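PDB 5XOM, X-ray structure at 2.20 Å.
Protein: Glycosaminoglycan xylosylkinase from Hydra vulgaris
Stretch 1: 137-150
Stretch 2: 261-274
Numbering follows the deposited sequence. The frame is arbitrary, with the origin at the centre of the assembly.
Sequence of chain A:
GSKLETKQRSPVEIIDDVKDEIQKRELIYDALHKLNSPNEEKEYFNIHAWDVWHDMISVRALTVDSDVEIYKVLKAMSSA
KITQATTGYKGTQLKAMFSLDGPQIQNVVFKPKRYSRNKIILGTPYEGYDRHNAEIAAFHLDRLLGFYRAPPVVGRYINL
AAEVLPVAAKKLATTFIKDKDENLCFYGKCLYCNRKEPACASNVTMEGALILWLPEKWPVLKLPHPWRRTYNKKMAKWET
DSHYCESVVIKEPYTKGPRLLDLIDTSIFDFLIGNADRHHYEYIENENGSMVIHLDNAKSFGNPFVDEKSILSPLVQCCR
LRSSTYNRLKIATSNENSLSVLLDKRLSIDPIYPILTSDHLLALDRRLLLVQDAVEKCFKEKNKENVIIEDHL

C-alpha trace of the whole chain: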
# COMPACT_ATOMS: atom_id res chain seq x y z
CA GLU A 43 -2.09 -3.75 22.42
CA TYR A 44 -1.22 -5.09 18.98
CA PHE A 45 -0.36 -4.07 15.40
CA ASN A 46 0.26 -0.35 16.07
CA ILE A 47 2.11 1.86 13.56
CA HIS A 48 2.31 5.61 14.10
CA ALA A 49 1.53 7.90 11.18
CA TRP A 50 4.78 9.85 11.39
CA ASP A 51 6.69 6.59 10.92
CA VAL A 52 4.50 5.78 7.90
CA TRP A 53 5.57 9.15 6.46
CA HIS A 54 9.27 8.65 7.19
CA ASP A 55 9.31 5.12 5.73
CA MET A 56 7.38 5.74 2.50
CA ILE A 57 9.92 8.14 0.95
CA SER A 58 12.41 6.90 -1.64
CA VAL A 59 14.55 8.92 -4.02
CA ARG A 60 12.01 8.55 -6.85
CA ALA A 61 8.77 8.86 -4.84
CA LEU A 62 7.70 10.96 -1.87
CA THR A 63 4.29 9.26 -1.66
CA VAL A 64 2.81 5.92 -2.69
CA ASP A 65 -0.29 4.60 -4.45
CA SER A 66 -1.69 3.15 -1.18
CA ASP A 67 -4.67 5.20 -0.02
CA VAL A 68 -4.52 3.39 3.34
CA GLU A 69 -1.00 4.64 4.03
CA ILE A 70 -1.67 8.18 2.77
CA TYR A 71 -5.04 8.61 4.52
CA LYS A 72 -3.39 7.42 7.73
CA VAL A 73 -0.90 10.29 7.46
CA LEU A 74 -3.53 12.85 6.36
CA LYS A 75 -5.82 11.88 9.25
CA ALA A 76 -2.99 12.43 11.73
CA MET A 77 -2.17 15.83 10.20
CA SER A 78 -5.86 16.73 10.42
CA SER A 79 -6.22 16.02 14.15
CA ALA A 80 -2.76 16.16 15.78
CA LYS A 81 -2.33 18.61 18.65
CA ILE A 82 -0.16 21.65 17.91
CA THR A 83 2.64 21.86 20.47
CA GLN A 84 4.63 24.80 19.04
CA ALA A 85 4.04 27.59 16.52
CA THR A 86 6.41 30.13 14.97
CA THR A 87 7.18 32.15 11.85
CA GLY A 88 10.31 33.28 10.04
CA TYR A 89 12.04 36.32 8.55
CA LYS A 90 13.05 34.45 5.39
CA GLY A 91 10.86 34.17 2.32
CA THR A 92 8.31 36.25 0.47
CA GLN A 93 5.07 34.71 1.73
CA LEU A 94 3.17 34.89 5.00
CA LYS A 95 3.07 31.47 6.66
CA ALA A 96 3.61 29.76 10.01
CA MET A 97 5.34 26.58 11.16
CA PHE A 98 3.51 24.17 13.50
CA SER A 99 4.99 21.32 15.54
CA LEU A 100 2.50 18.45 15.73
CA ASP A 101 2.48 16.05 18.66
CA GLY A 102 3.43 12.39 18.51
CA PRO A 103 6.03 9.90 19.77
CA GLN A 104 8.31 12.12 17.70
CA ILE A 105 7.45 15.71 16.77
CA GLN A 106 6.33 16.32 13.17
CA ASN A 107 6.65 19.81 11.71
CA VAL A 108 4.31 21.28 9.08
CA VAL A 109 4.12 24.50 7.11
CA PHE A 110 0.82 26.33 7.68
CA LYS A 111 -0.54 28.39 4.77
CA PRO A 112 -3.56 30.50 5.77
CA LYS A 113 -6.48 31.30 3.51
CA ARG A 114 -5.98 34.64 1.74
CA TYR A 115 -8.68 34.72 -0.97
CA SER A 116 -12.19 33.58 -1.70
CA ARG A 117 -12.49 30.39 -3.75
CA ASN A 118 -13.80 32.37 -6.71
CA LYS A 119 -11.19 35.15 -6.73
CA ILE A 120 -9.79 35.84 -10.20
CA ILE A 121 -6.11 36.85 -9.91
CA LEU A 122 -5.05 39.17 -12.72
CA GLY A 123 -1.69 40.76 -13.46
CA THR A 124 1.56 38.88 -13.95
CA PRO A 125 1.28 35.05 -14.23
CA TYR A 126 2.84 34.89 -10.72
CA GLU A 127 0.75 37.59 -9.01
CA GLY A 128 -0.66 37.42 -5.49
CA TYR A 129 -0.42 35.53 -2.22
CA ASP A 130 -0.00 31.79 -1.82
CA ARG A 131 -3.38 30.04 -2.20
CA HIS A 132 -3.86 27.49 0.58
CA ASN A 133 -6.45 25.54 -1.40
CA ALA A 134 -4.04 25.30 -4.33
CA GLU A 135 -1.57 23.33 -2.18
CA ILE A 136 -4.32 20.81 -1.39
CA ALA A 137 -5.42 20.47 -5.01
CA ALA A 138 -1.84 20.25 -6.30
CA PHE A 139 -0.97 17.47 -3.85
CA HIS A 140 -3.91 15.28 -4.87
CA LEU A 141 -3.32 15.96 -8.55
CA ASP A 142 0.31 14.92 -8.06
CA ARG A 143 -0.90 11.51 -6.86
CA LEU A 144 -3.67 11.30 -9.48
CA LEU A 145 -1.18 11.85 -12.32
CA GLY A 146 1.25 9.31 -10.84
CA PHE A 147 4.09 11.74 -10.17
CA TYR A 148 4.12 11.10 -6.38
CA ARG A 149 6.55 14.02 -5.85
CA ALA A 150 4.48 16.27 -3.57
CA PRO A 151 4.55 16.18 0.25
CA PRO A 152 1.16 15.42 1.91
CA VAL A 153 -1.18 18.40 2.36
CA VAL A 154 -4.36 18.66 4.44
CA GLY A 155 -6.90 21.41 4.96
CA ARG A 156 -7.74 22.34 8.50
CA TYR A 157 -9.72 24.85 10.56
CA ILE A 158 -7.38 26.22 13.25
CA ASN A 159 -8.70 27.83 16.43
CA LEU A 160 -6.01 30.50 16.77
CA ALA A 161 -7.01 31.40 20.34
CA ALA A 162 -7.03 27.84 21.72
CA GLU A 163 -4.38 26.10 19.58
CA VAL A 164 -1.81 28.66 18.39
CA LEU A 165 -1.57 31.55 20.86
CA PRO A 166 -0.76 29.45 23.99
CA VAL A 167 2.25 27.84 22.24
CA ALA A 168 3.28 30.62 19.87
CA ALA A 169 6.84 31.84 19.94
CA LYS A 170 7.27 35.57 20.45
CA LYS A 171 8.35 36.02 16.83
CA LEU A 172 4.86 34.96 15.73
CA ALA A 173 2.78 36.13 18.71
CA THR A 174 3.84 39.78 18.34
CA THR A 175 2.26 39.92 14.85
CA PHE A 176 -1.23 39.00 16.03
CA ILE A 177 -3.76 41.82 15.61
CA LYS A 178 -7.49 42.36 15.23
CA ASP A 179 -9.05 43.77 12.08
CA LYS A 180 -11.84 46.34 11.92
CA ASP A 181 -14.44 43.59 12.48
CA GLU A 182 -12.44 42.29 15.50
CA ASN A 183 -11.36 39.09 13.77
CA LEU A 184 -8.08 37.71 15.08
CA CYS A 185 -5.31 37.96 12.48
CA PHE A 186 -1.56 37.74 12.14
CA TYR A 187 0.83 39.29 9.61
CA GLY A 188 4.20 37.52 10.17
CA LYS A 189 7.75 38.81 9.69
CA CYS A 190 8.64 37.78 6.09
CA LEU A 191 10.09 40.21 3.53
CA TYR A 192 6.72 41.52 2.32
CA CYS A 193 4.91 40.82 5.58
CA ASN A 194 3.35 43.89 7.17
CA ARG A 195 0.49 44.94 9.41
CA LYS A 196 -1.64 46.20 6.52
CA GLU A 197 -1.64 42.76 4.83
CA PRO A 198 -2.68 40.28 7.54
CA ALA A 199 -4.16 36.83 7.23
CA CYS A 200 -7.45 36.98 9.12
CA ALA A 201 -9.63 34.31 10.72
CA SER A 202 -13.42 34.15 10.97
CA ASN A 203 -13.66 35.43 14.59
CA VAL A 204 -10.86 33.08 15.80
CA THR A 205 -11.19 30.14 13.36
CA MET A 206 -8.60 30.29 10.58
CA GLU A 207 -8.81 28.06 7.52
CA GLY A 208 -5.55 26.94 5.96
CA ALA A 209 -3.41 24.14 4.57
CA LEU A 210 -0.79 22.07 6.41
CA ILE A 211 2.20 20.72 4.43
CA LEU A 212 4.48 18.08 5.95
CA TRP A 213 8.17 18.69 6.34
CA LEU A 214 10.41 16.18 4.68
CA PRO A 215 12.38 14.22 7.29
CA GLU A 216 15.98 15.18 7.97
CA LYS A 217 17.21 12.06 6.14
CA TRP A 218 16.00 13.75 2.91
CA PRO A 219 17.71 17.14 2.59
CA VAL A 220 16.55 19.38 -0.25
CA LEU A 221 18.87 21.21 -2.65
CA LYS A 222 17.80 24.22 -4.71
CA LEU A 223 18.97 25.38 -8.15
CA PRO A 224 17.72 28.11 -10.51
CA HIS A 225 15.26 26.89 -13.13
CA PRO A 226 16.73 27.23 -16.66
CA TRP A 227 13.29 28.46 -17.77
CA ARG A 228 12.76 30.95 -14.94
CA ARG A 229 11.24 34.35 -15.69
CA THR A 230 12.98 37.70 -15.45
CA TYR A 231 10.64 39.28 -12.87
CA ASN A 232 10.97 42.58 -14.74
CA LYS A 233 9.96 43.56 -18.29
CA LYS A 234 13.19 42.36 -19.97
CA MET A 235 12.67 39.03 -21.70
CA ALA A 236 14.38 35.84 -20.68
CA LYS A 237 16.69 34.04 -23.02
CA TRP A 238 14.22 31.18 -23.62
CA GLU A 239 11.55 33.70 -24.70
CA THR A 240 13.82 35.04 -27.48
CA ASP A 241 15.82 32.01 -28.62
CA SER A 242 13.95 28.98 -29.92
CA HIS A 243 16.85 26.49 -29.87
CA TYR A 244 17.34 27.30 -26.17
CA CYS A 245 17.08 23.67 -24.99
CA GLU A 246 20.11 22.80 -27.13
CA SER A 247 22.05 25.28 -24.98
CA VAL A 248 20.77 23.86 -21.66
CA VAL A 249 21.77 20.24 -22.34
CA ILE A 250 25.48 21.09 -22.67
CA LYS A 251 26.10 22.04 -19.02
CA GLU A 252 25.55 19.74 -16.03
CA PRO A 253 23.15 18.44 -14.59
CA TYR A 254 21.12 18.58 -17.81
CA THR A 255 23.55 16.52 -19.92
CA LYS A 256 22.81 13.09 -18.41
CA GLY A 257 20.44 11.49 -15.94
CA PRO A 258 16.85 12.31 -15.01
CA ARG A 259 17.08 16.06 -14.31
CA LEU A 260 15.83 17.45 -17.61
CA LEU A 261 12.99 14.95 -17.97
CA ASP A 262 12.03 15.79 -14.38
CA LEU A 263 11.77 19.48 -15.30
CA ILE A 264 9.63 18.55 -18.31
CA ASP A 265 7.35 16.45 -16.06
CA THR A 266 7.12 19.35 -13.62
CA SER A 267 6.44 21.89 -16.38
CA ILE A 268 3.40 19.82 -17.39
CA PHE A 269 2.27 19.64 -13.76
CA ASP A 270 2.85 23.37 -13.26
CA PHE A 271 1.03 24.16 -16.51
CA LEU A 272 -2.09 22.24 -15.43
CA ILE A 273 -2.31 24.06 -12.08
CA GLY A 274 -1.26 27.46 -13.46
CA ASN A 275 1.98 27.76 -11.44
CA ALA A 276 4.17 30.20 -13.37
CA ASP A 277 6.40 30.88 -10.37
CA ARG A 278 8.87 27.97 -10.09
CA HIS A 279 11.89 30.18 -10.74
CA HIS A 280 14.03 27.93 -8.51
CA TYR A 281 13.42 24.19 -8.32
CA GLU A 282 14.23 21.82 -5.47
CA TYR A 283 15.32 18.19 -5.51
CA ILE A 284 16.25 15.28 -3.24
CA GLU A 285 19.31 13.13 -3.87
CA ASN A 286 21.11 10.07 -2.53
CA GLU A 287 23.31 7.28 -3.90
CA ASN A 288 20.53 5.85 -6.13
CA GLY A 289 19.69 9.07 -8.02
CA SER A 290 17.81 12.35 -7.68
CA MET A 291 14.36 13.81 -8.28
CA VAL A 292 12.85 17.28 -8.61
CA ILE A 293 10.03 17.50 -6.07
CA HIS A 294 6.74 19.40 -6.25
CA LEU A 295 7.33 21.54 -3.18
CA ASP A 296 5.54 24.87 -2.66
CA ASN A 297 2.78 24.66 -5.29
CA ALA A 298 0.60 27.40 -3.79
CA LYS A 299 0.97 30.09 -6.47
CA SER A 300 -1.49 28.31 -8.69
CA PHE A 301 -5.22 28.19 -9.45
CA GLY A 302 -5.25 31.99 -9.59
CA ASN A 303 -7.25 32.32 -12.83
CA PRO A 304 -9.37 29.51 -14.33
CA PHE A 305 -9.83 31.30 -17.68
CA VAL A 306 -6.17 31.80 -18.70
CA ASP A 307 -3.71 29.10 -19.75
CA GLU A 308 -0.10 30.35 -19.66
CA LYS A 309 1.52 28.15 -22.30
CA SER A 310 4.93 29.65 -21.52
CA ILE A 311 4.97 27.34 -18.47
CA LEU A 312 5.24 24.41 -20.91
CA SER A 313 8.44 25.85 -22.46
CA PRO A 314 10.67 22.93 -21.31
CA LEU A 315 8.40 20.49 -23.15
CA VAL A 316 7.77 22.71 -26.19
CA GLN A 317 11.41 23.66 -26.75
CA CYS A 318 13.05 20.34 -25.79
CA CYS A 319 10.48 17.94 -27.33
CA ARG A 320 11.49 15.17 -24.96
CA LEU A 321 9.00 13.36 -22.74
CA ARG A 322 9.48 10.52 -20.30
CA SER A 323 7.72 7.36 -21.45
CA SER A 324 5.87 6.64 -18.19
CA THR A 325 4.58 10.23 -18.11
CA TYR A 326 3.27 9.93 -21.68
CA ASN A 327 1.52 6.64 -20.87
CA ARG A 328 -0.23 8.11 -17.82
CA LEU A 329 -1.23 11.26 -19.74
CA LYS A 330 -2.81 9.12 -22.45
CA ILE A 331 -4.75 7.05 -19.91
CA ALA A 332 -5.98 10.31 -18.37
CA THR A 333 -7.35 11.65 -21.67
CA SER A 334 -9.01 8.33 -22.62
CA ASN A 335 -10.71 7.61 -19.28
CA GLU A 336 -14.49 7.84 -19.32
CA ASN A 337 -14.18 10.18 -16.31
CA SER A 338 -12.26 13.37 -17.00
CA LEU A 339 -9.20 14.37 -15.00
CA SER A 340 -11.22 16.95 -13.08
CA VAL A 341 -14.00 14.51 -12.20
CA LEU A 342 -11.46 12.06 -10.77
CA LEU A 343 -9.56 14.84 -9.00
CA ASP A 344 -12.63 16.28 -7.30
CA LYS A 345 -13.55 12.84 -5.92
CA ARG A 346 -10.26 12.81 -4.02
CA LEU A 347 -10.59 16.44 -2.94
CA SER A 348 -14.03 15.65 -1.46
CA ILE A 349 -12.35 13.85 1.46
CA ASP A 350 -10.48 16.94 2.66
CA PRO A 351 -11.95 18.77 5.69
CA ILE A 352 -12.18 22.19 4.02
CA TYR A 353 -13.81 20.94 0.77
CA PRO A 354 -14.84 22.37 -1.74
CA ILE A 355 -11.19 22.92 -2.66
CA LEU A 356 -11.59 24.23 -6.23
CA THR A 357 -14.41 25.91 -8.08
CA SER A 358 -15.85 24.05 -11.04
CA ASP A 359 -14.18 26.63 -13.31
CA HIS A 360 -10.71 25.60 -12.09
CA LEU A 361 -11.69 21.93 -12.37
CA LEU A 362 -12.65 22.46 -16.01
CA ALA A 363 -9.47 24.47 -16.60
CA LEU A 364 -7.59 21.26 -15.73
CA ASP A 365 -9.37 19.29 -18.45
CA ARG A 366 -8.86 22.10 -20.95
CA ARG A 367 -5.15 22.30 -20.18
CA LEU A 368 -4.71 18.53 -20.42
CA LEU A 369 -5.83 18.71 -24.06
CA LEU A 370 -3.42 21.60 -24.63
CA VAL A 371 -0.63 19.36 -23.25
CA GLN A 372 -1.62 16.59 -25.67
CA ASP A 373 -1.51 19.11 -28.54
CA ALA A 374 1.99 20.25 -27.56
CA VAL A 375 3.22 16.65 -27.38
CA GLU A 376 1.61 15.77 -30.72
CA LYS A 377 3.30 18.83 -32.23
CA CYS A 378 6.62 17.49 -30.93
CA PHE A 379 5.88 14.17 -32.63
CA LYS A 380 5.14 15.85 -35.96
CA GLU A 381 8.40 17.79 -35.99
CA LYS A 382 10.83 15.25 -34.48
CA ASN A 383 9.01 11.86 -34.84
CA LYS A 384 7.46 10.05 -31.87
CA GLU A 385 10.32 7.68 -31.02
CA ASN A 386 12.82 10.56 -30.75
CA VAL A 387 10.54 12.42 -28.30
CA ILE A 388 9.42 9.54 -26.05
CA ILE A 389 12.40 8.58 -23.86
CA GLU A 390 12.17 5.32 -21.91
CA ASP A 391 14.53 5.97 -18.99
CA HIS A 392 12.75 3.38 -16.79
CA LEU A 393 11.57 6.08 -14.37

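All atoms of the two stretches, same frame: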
# COMPACT_ATOMS: atom_id res chain seq x y z
N ALA A 137 -5.09 20.99 -3.69
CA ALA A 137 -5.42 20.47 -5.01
C ALA A 137 -4.17 19.95 -5.73
O ALA A 137 -4.21 18.90 -6.37
CB ALA A 137 -6.12 21.54 -5.84
N ALA A 138 -3.05 20.68 -5.62
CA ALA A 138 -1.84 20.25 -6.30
C ALA A 138 -1.32 18.93 -5.74
O ALA A 138 -0.81 18.09 -6.48
CB ALA A 138 -0.77 21.34 -6.18
N PHE A 139 -1.44 18.72 -4.43
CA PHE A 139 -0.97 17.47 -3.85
C PHE A 139 -1.79 16.28 -4.36
O PHE A 139 -1.22 15.27 -4.78
CB PHE A 139 -1.00 17.54 -2.33
CG PHE A 139 -1.09 16.21 -1.66
CD1 PHE A 139 -0.04 15.30 -1.73
CD2 PHE A 139 -2.23 15.86 -0.96
CE1 PHE A 139 -0.14 14.07 -1.11
CE2 PHE A 139 -2.34 14.63 -0.34
CZ PHE A 139 -1.29 13.73 -0.42
N HIS A 140 -3.12 16.40 -4.39
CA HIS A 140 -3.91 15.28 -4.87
C HIS A 140 -3.75 15.08 -6.37
O HIS A 140 -3.81 13.94 -6.85
CB HIS A 140 -5.38 15.47 -4.51
CG HIS A 140 -5.64 15.29 -3.05
ND1 HIS A 140 -5.62 14.05 -2.44
CD2 HIS A 140 -5.89 16.19 -2.07
CE1 HIS A 140 -5.85 14.20 -1.15
NE2 HIS A 140 -6.02 15.48 -0.90
N LEU A 141 -3.54 16.16 -7.13
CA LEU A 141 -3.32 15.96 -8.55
C LEU A 141 -1.98 15.30 -8.81
O LEU A 141 -1.83 14.54 -9.76
CB LEU A 141 -3.42 17.29 -9.30
CG LEU A 141 -3.01 17.20 -10.76
CD1 LEU A 141 -4.17 16.59 -11.54
CD2 LEU A 141 -2.63 18.56 -11.35
N ASP A 142 -1.00 15.55 -7.93
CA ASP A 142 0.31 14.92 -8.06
C ASP A 142 0.21 13.41 -7.90
O ASP A 142 0.86 12.65 -8.63
CB ASP A 142 1.25 15.51 -7.01
CG ASP A 142 2.52 14.70 -6.83
OD1 ASP A 142 2.52 13.77 -5.99
OD2 ASP A 142 3.53 15.00 -7.49
N ARG A 143 -0.65 12.94 -6.98
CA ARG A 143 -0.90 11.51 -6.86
C ARG A 143 -1.75 10.99 -8.01
O ARG A 143 -1.47 9.91 -8.56
CB ARG A 143 -1.57 11.21 -5.52
CG ARG A 143 -0.80 11.75 -4.34
CD ARG A 143 -1.37 11.27 -3.03
NE ARG A 143 -1.17 9.83 -2.86
CZ ARG A 143 -2.15 8.95 -2.77
NH1 ARG A 143 -3.42 9.35 -2.82
NH2 ARG A 143 -1.88 7.66 -2.62
N LEU A 144 -2.78 11.74 -8.41
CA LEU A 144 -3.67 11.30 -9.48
C LEU A 144 -2.90 11.10 -10.79
O LEU A 144 -3.16 10.14 -11.53
CB LEU A 144 -4.80 12.32 -9.67
CG LEU A 144 -5.76 12.09 -10.84
CD1 LEU A 144 -6.45 10.74 -10.67
CD2 LEU A 144 -6.79 13.22 -10.93
N LEU A 145 -1.96 11.99 -11.10
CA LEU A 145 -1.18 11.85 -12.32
C LEU A 145 -0.02 10.88 -12.19
O LEU A 145 0.69 10.65 -13.18
CB LEU A 145 -0.65 13.21 -12.78
CG LEU A 145 -1.65 14.30 -13.13
CD1 LEU A 145 -0.92 15.63 -13.31
CD2 LEU A 145 -2.44 13.92 -14.38
N GLY A 146 0.19 10.29 -11.01
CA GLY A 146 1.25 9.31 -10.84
C GLY A 146 2.64 9.87 -10.68
O GLY A 146 3.61 9.13 -10.83
N PHE A 147 2.77 11.17 -10.40
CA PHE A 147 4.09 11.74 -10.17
C PHE A 147 4.62 11.36 -8.78
O PHE A 147 5.79 10.99 -8.64
CB PHE A 147 4.06 13.26 -10.33
CG PHE A 147 3.92 13.72 -11.75
CD1 PHE A 147 4.71 13.19 -12.75
CD2 PHE A 147 2.99 14.69 -12.09
CE1 PHE A 147 4.59 13.62 -14.07
CE2 PHE A 147 2.86 15.13 -13.40
CZ PHE A 147 3.66 14.58 -14.39
N TYR A 148 3.77 11.46 -7.76
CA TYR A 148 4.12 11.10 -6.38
C TYR A 148 5.34 11.87 -5.87
O TYR A 148 6.18 11.33 -5.14
CB TYR A 148 4.32 9.58 -6.23
CG TYR A 148 3.06 8.78 -6.55
CD1 TYR A 148 1.96 8.80 -5.69
CD2 TYR A 148 2.96 8.02 -7.71
CE1 TYR A 148 0.81 8.09 -5.97
CE2 TYR A 148 1.80 7.30 -8.00
CZ TYR A 148 0.73 7.34 -7.13
OH TYR A 148 -0.41 6.64 -7.42
N ARG A 149 5.43 13.16 -6.21
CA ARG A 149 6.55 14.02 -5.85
C ARG A 149 6.18 15.17 -4.94
O ARG A 149 6.99 16.09 -4.76
CB ARG A 149 7.19 14.59 -7.11
CG ARG A 149 7.59 13.51 -8.01
CD ARG A 149 8.03 13.96 -9.37
NE ARG A 149 7.91 12.77 -10.19
CZ ARG A 149 8.24 12.68 -11.46
NH1 ARG A 149 8.76 13.72 -12.13
NH2 ARG A 149 8.07 11.52 -12.06
N ALA A 150 4.96 15.19 -4.41
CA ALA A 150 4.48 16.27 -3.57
C ALA A 150 4.29 15.79 -2.14
O ALA A 150 3.71 14.72 -1.93
CB ALA A 150 3.16 16.82 -4.11
N LEU A 261 14.32 15.54 -17.86
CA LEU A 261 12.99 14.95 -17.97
C LEU A 261 12.14 15.24 -16.74
O LEU A 261 10.92 15.36 -16.84
CB LEU A 261 13.10 13.44 -18.21
CG LEU A 261 13.62 13.03 -19.58
CD1 LEU A 261 13.68 11.51 -19.69
CD2 LEU A 261 12.75 13.63 -20.68
N ASP A 262 12.77 15.36 -15.56
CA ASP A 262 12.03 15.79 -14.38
C ASP A 262 11.46 17.19 -14.58
O ASP A 262 10.29 17.44 -14.27
CB ASP A 262 12.93 15.75 -13.14
CG ASP A 262 13.05 14.35 -12.55
OD1 ASP A 262 12.52 13.38 -13.14
OD2 ASP A 262 13.69 14.22 -11.48
N LEU A 263 12.27 18.12 -15.10
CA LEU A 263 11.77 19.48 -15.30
C LEU A 263 10.67 19.52 -16.35
O LEU A 263 9.78 20.37 -16.27
CB LEU A 263 12.90 20.43 -15.69
CG LEU A 263 14.03 20.65 -14.68
CD1 LEU A 263 15.06 21.62 -15.24
CD2 LEU A 263 13.48 21.16 -13.35
N ILE A 264 10.70 18.61 -17.32
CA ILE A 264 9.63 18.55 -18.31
C ILE A 264 8.36 17.99 -17.68
O ILE A 264 7.26 18.51 -17.91
CB ILE A 264 10.09 17.75 -19.54
CG1 ILE A 264 11.30 18.45 -20.19
CG2 ILE A 264 8.96 17.62 -20.54
CD1 ILE A 264 11.91 17.71 -21.38
N ASP A 265 8.48 16.92 -16.88
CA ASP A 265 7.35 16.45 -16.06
C ASP A 265 6.75 17.60 -15.26
O ASP A 265 5.53 17.81 -15.26
CB ASP A 265 7.80 15.35 -15.10
CG ASP A 265 7.94 13.98 -15.76
OD1 ASP A 265 7.48 13.81 -16.90
OD2 ASP A 265 8.49 13.08 -15.10
N THR A 266 7.60 18.32 -14.52
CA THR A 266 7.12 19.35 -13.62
C THR A 266 6.55 20.55 -14.38
O THR A 266 5.67 21.24 -13.86
CB THR A 266 8.25 19.76 -12.67
OG1 THR A 266 8.61 18.64 -11.86
CG2 THR A 266 7.83 20.92 -11.76
N SER A 267 7.03 20.81 -15.60
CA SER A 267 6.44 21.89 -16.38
C SER A 267 5.02 21.54 -16.82
O SER A 267 4.16 22.42 -16.89
CB SER A 267 7.31 22.21 -17.60
OG SER A 267 7.14 21.24 -18.62
N ILE A 268 4.76 20.26 -17.09
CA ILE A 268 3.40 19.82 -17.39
C ILE A 268 2.52 19.96 -16.15
O ILE A 268 1.39 20.46 -16.23
CB ILE A 268 3.42 18.37 -17.90
CG1 ILE A 268 4.02 18.31 -19.31
CG2 ILE A 268 2.01 17.76 -17.88
CD1 ILE A 268 4.36 16.90 -19.76
N PHE A 269 3.03 19.52 -15.00
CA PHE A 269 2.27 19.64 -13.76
C PHE A 269 2.01 21.10 -13.41
O PHE A 269 0.89 21.48 -13.05
CB PHE A 269 3.03 18.93 -12.64
CG PHE A 269 2.48 19.13 -11.25
CD1 PHE A 269 1.39 18.39 -10.81
CD2 PHE A 269 3.08 20.02 -10.37
CE1 PHE A 269 0.89 18.55 -9.53
CE2 PHE A 269 2.59 20.19 -9.08
CZ PHE A 269 1.49 19.45 -8.66
N ASP A 270 3.03 21.96 -13.55
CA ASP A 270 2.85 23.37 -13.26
C ASP A 270 1.91 24.04 -14.25
O ASP A 270 1.17 24.96 -13.88
CB ASP A 270 4.21 24.09 -13.26
CG ASP A 270 4.97 23.88 -11.95
OD1 ASP A 270 4.31 23.61 -10.91
OD2 ASP A 270 6.21 23.99 -11.96
N PHE A 271 1.93 23.60 -15.51
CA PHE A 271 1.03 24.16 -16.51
C PHE A 271 -0.43 23.83 -16.19
O PHE A 271 -1.31 24.68 -16.36
CB PHE A 271 1.40 23.66 -17.90
CG PHE A 271 0.38 24.00 -18.96
CD1 PHE A 271 0.20 25.31 -19.39
CD2 PHE A 271 -0.42 23.01 -19.49
CE1 PHE A 271 -0.76 25.60 -20.37
CE2 PHE A 271 -1.37 23.31 -20.46
CZ PHE A 271 -1.54 24.59 -20.89
N LEU A 272 -0.71 22.60 -15.74
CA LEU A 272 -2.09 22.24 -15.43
C LEU A 272 -2.64 23.05 -14.26
O LEU A 272 -3.82 23.42 -14.26
CB LEU A 272 -2.23 20.75 -15.14
CG LEU A 272 -1.75 19.79 -16.23
CD1 LEU A 272 -1.44 18.42 -15.62
CD2 LEU A 272 -2.79 19.71 -17.35
N ILE A 273 -1.82 23.33 -13.24
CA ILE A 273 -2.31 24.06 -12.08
C ILE A 273 -2.14 25.57 -12.22
O ILE A 273 -2.66 26.32 -11.39
CB ILE A 273 -1.64 23.57 -10.78
CG1 ILE A 273 -0.14 23.90 -10.76
CG2 ILE A 273 -1.88 22.07 -10.61
CD1 ILE A 273 0.55 23.47 -9.48
N GLY A 274 -1.45 26.04 -13.26
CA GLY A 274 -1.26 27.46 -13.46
C GLY A 274 -0.16 28.07 -12.61
O GLY A 274 -0.23 29.26 -12.29
O HOH W 1 10.08 16.17 -11.23

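Helix 137-144 and helix 261-273 run at 133° between their N-to-C directions, with axes 11.1 Å apart at closest approach, so the two run in broadly opposing senses: A138 lies by I273, D142 by F269 and F147 by D265. The A138 methyl packs against the F269 ring (CB to CZ 3.9 Å); the A138 carbonyl O meets the ring edge, 3.4 Å from F269 CZ, while also accepting the helical bond from D142 N. One turn on, L141 CD2 packs against I273 CG2 (3.7 Å) and F269 CE1 (4.0 Å). D142 OD2 accepts a hydrogen bond from R149 N (2.9 Å), holding the loop ahead. L145 extends the apolar patch, its CD1 3.7 Å from L272 CD1 and near the edge of the F269 ring. G146, with positive phi, ends the helix in a Schellman motif and turns the chain so that F147 packs beside F269 (CE2 to CB 3.9 Å) and D265. R149 then brings charge to the border of the apolar contact. Its NH1 donates to D265 OD2 at 3.1 Å in a salt bridge, with the oxygen near the guanidinium plane; D262 OD1, 3.9 Å from R149 NH1 and well out of that plane, contributes charge alone. Water 1 accepts from R149 NH1 (2.9 Å) and hydrogen-bonds T266 OG1 (2.9 Å), bridging the stretches.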